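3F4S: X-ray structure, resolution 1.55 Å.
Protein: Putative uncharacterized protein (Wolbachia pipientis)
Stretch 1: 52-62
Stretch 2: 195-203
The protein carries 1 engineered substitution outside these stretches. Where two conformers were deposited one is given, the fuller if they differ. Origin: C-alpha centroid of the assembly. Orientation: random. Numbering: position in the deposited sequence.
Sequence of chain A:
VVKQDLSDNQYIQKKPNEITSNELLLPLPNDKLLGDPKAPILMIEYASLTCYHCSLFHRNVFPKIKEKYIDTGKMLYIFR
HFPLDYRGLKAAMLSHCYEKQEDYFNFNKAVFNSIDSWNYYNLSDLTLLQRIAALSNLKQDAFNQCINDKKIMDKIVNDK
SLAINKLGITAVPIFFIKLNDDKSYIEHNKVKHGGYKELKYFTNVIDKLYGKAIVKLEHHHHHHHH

Stretch 1, residues 52-62: YHCSLFHRNVF
Stretch 2 195-203: GYKELKYFT

Contacts between segments distant in sequence often rest on shape rather than on direct polar bonds, and the 380 Å² buried between these two stretches is a compact example. Residues 52-60 form a helix, with phi/psi near -60/-45 over most of its length; Phe57 N donates to His53 O at 2.9 Å. Against it lies an extended segment, Tyr196 to Glu198 (phi/psi -73/124, -124/139, -73/165), which turns into a second helix from Leu199, with Glu198 as N-cap. Two CA pairs set the register: His53 CA lies 6.2 Å from Tyr196 CA. Val61 CA lies 5.5 Å from Leu199 CA.

Tyr196 covers the most surface. Its t rotamer (chi2 98°) lays the ring along the first helix, edge to the backbone: CE1 is 3.5 Å from Phe57 N and CD1 3.7 Å from His53 O. No direct hydrogen bond crosses, but one water joins the stretches, accepting from Asn60 ND2 at 2.5 Å and lying 2.7 Å from Tyr196 OH.

Val61, chi1 t, points toward the second stretch. CG2 sits 3.5 Å from Tyr196 OH, whereas CG1 meets Leu199 CB at 4.2 Å. Phe57 (t, chi2 78°) reaches Phe202 (m, chi2 -69°), CE1 to CE2 3.3 Å; their planes incline at 54°, centroids 5.5 Å apart, closing a buried apolar contact.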

# COMPACT_ATOMS: atom_id res chain seq x y z
N TYR A 52 6.64 5.85 -10.78
CA TYR A 52 6.28 5.31 -12.10
C TYR A 52 6.21 3.77 -12.15
O TYR A 52 5.20 3.20 -12.56
CB TYR A 52 7.20 5.87 -13.19
CG TYR A 52 6.91 5.36 -14.59
CD1 TYR A 52 5.62 5.44 -15.13
CD2 TYR A 52 7.92 4.83 -15.39
CE1 TYR A 52 5.35 4.97 -16.42
CE2 TYR A 52 7.66 4.36 -16.66
CZ TYR A 52 6.38 4.44 -17.18
OH TYR A 52 6.15 3.97 -18.45
N HIS A 53 7.28 3.10 -11.72
CA HIS A 53 7.24 1.63 -11.65
C HIS A 53 6.14 1.11 -10.74
O HIS A 53 5.55 0.08 -11.02
CB HIS A 53 8.57 1.05 -11.20
CG HIS A 53 9.69 1.34 -12.14
ND1 HIS A 53 11.01 1.10 -11.82
CD2 HIS A 53 9.69 1.88 -13.38
CE1 HIS A 53 11.78 1.46 -12.83
NE2 HIS A 53 11.00 1.94 -13.79
N CYS A 54 5.90 1.82 -9.64
CA CYS A 54 4.82 1.47 -8.73
C CYS A 54 3.51 1.47 -9.49
O CYS A 54 2.75 0.51 -9.44
CB CYS A 54 4.75 2.46 -7.56
SG CYS A 54 6.04 2.28 -6.29
N SER A 55 3.26 2.57 -10.19
CA SER A 55 2.03 2.70 -10.97
C SER A 55 1.87 1.54 -11.95
O SER A 55 0.81 0.92 -12.02
CB SER A 55 2.03 4.03 -11.73
OG SER A 55 0.95 4.09 -12.63
N LEU A 56 2.93 1.23 -12.70
CA LEU A 56 2.86 0.16 -13.69
C LEU A 56 2.56 -1.17 -13.02
O LEU A 56 1.75 -1.95 -13.51
CB LEU A 56 4.16 0.06 -14.50
CG LEU A 56 4.50 1.26 -15.39
CD1 LEU A 56 5.88 1.10 -15.98
CD2 LEU A 56 3.46 1.44 -16.48
N PHE A 57 3.21 -1.42 -11.89
CA PHE A 57 2.93 -2.63 -11.12
C PHE A 57 1.45 -2.70 -10.74
O PHE A 57 0.80 -3.73 -10.89
CB PHE A 57 3.81 -2.71 -9.87
CG PHE A 57 3.40 -3.80 -8.92
CD1 PHE A 57 3.75 -5.12 -9.18
CD2 PHE A 57 2.66 -3.51 -7.79
CE1 PHE A 57 3.37 -6.13 -8.32
CE2 PHE A 57 2.27 -4.52 -6.92
CZ PHE A 57 2.63 -5.84 -7.18
N HIS A 58 0.91 -1.59 -10.24
CA HIS A 58 -0.49 -1.55 -9.85
C HIS A 58 -1.48 -1.67 -11.00
O HIS A 58 -2.60 -2.15 -10.83
CB HIS A 58 -0.77 -0.34 -8.96
CG HIS A 58 -0.33 -0.58 -7.56
ND1 HIS A 58 -1.16 -1.17 -6.62
CD2 HIS A 58 0.87 -0.43 -6.97
CE1 HIS A 58 -0.49 -1.32 -5.49
NE2 HIS A 58 0.75 -0.88 -5.68
N ARG A 59 -1.05 -1.24 -12.18
CA ARG A 59 -1.89 -1.28 -13.37
C ARG A 59 -1.90 -2.68 -14.00
O ARG A 59 -2.94 -3.17 -14.43
CB ARG A 59 -1.37 -0.27 -14.40
CG ARG A 59 -2.34 0.06 -15.52
CD ARG A 59 -1.72 1.09 -16.46
NE ARG A 59 -1.08 2.18 -15.72
CZ ARG A 59 -0.36 3.16 -16.28
NH1 ARG A 59 0.17 4.10 -15.51
NH2 ARG A 59 -0.17 3.19 -17.59
N ASN A 60 -0.74 -3.32 -14.03
CA ASN A 60 -0.57 -4.54 -14.81
C ASN A 60 -0.35 -5.85 -14.08
O ASN A 60 -0.50 -6.92 -14.66
CB ASN A 60 0.54 -4.33 -15.83
CG ASN A 60 0.21 -3.21 -16.79
OD1 ASN A 60 -0.93 -3.07 -17.24
ND2 ASN A 60 1.20 -2.39 -17.10
N VAL A 61 0.02 -5.77 -12.81
CA VAL A 61 0.31 -6.97 -12.05
C VAL A 61 -0.62 -7.12 -10.85
O VAL A 61 -1.17 -8.20 -10.63
CB VAL A 61 1.77 -6.99 -11.55
CG1 VAL A 61 2.05 -8.31 -10.83
CG2 VAL A 61 2.74 -6.81 -12.72
N PHE A 62 -0.79 -6.05 -10.09
CA PHE A 62 -1.59 -6.16 -8.88
C PHE A 62 -3.03 -6.67 -9.05
O PHE A 62 -3.50 -7.43 -8.21
CB PHE A 62 -1.57 -4.87 -8.05
CG PHE A 62 -2.01 -5.10 -6.63
CD1 PHE A 62 -1.12 -5.62 -5.71
CD2 PHE A 62 -3.31 -4.84 -6.24
CE1 PHE A 62 -1.50 -5.86 -4.40
CE2 PHE A 62 -3.72 -5.09 -4.94
CZ PHE A 62 -2.81 -5.59 -4.01
N GLY A 195 11.25 -3.54 -5.88
CA GLY A 195 11.13 -3.15 -7.27
C GLY A 195 9.96 -3.79 -8.01
O GLY A 195 9.11 -4.46 -7.41
N TYR A 196 9.93 -3.57 -9.31
CA TYR A 196 8.91 -4.14 -10.18
C TYR A 196 9.12 -5.64 -10.37
O TYR A 196 10.18 -6.07 -10.83
CB TYR A 196 8.95 -3.46 -11.54
CG TYR A 196 7.83 -3.88 -12.46
CD1 TYR A 196 6.70 -3.08 -12.59
CD2 TYR A 196 7.91 -5.06 -13.19
CE1 TYR A 196 5.67 -3.45 -13.43
CE2 TYR A 196 6.87 -5.44 -14.03
CZ TYR A 196 5.75 -4.64 -14.14
OH TYR A 196 4.73 -5.00 -14.98
N LYS A 197 8.09 -6.42 -10.05
CA LYS A 197 8.14 -7.87 -10.26
C LYS A 197 6.95 -8.29 -11.11
O LYS A 197 5.84 -7.78 -10.92
CB LYS A 197 8.07 -8.61 -8.94
CG LYS A 197 9.11 -8.21 -7.91
CD LYS A 197 10.52 -8.58 -8.34
CE LYS A 197 11.47 -8.39 -7.17
NZ LYS A 197 12.88 -8.33 -7.62
N GLU A 198 7.18 -9.20 -12.05
CA GLU A 198 6.09 -9.71 -12.89
C GLU A 198 5.21 -10.63 -12.07
O GLU A 198 5.59 -11.09 -10.99
CB GLU A 198 6.64 -10.47 -14.09
CG GLU A 198 7.39 -11.74 -13.70
CD GLU A 198 7.92 -12.51 -14.90
OE1 GLU A 198 7.87 -11.98 -16.03
OE2 GLU A 198 8.40 -13.64 -14.70
N LEU A 199 4.02 -10.92 -12.59
CA LEU A 199 3.07 -11.77 -11.89
C LEU A 199 3.68 -13.10 -11.45
O LEU A 199 3.53 -13.52 -10.30
CB LEU A 199 1.82 -12.00 -12.74
CG LEU A 199 0.71 -12.83 -12.11
CD1 LEU A 199 0.21 -12.20 -10.82
CD2 LEU A 199 -0.43 -12.98 -13.10
N LYS A 200 4.39 -13.78 -12.35
CA LYS A 200 4.91 -15.11 -12.06
C LYS A 200 5.88 -15.11 -10.87
O LYS A 200 5.96 -16.08 -10.11
CB LYS A 200 5.58 -15.73 -13.29
CG LYS A 200 5.99 -17.18 -13.11
N TYR A 201 6.61 -14.01 -10.69
CA TYR A 201 7.49 -13.89 -9.54
C TYR A 201 6.68 -13.96 -8.24
O TYR A 201 7.02 -14.72 -7.33
CB TYR A 201 8.27 -12.57 -9.58
CG TYR A 201 9.14 -12.33 -8.36
CD1 TYR A 201 10.47 -12.73 -8.35
CD2 TYR A 201 8.63 -11.71 -7.23
CE1 TYR A 201 11.27 -12.51 -7.24
CE2 TYR A 201 9.42 -11.49 -6.12
CZ TYR A 201 10.74 -11.90 -6.13
OH TYR A 201 11.55 -11.67 -5.03
N PHE A 202 5.61 -13.18 -8.17
CA PHE A 202 4.76 -13.19 -6.99
C PHE A 202 3.97 -14.48 -6.81
O PHE A 202 3.79 -14.95 -5.67
CB PHE A 202 3.82 -11.98 -6.98
CG PHE A 202 4.49 -10.70 -6.57
CD1 PHE A 202 4.91 -10.51 -5.27
CD2 PHE A 202 4.70 -9.69 -7.49
CE1 PHE A 202 5.52 -9.33 -4.88
CE2 PHE A 202 5.32 -8.51 -7.11
CZ PHE A 202 5.73 -8.33 -5.81
N THR A 203 3.47 -15.07 -7.90
CA THR A 203 2.73 -16.32 -7.76
C THR A 203 3.63 -17.42 -7.21
O THR A 203 3.21 -18.22 -6.39
CB THR A 203 2.05 -16.78 -9.07
OG1 THR A 203 3.04 -17.00 -10.08
CG2 THR A 203 1.05 -15.75 -9.56
O HOH W 1 3.50 -3.16 -16.57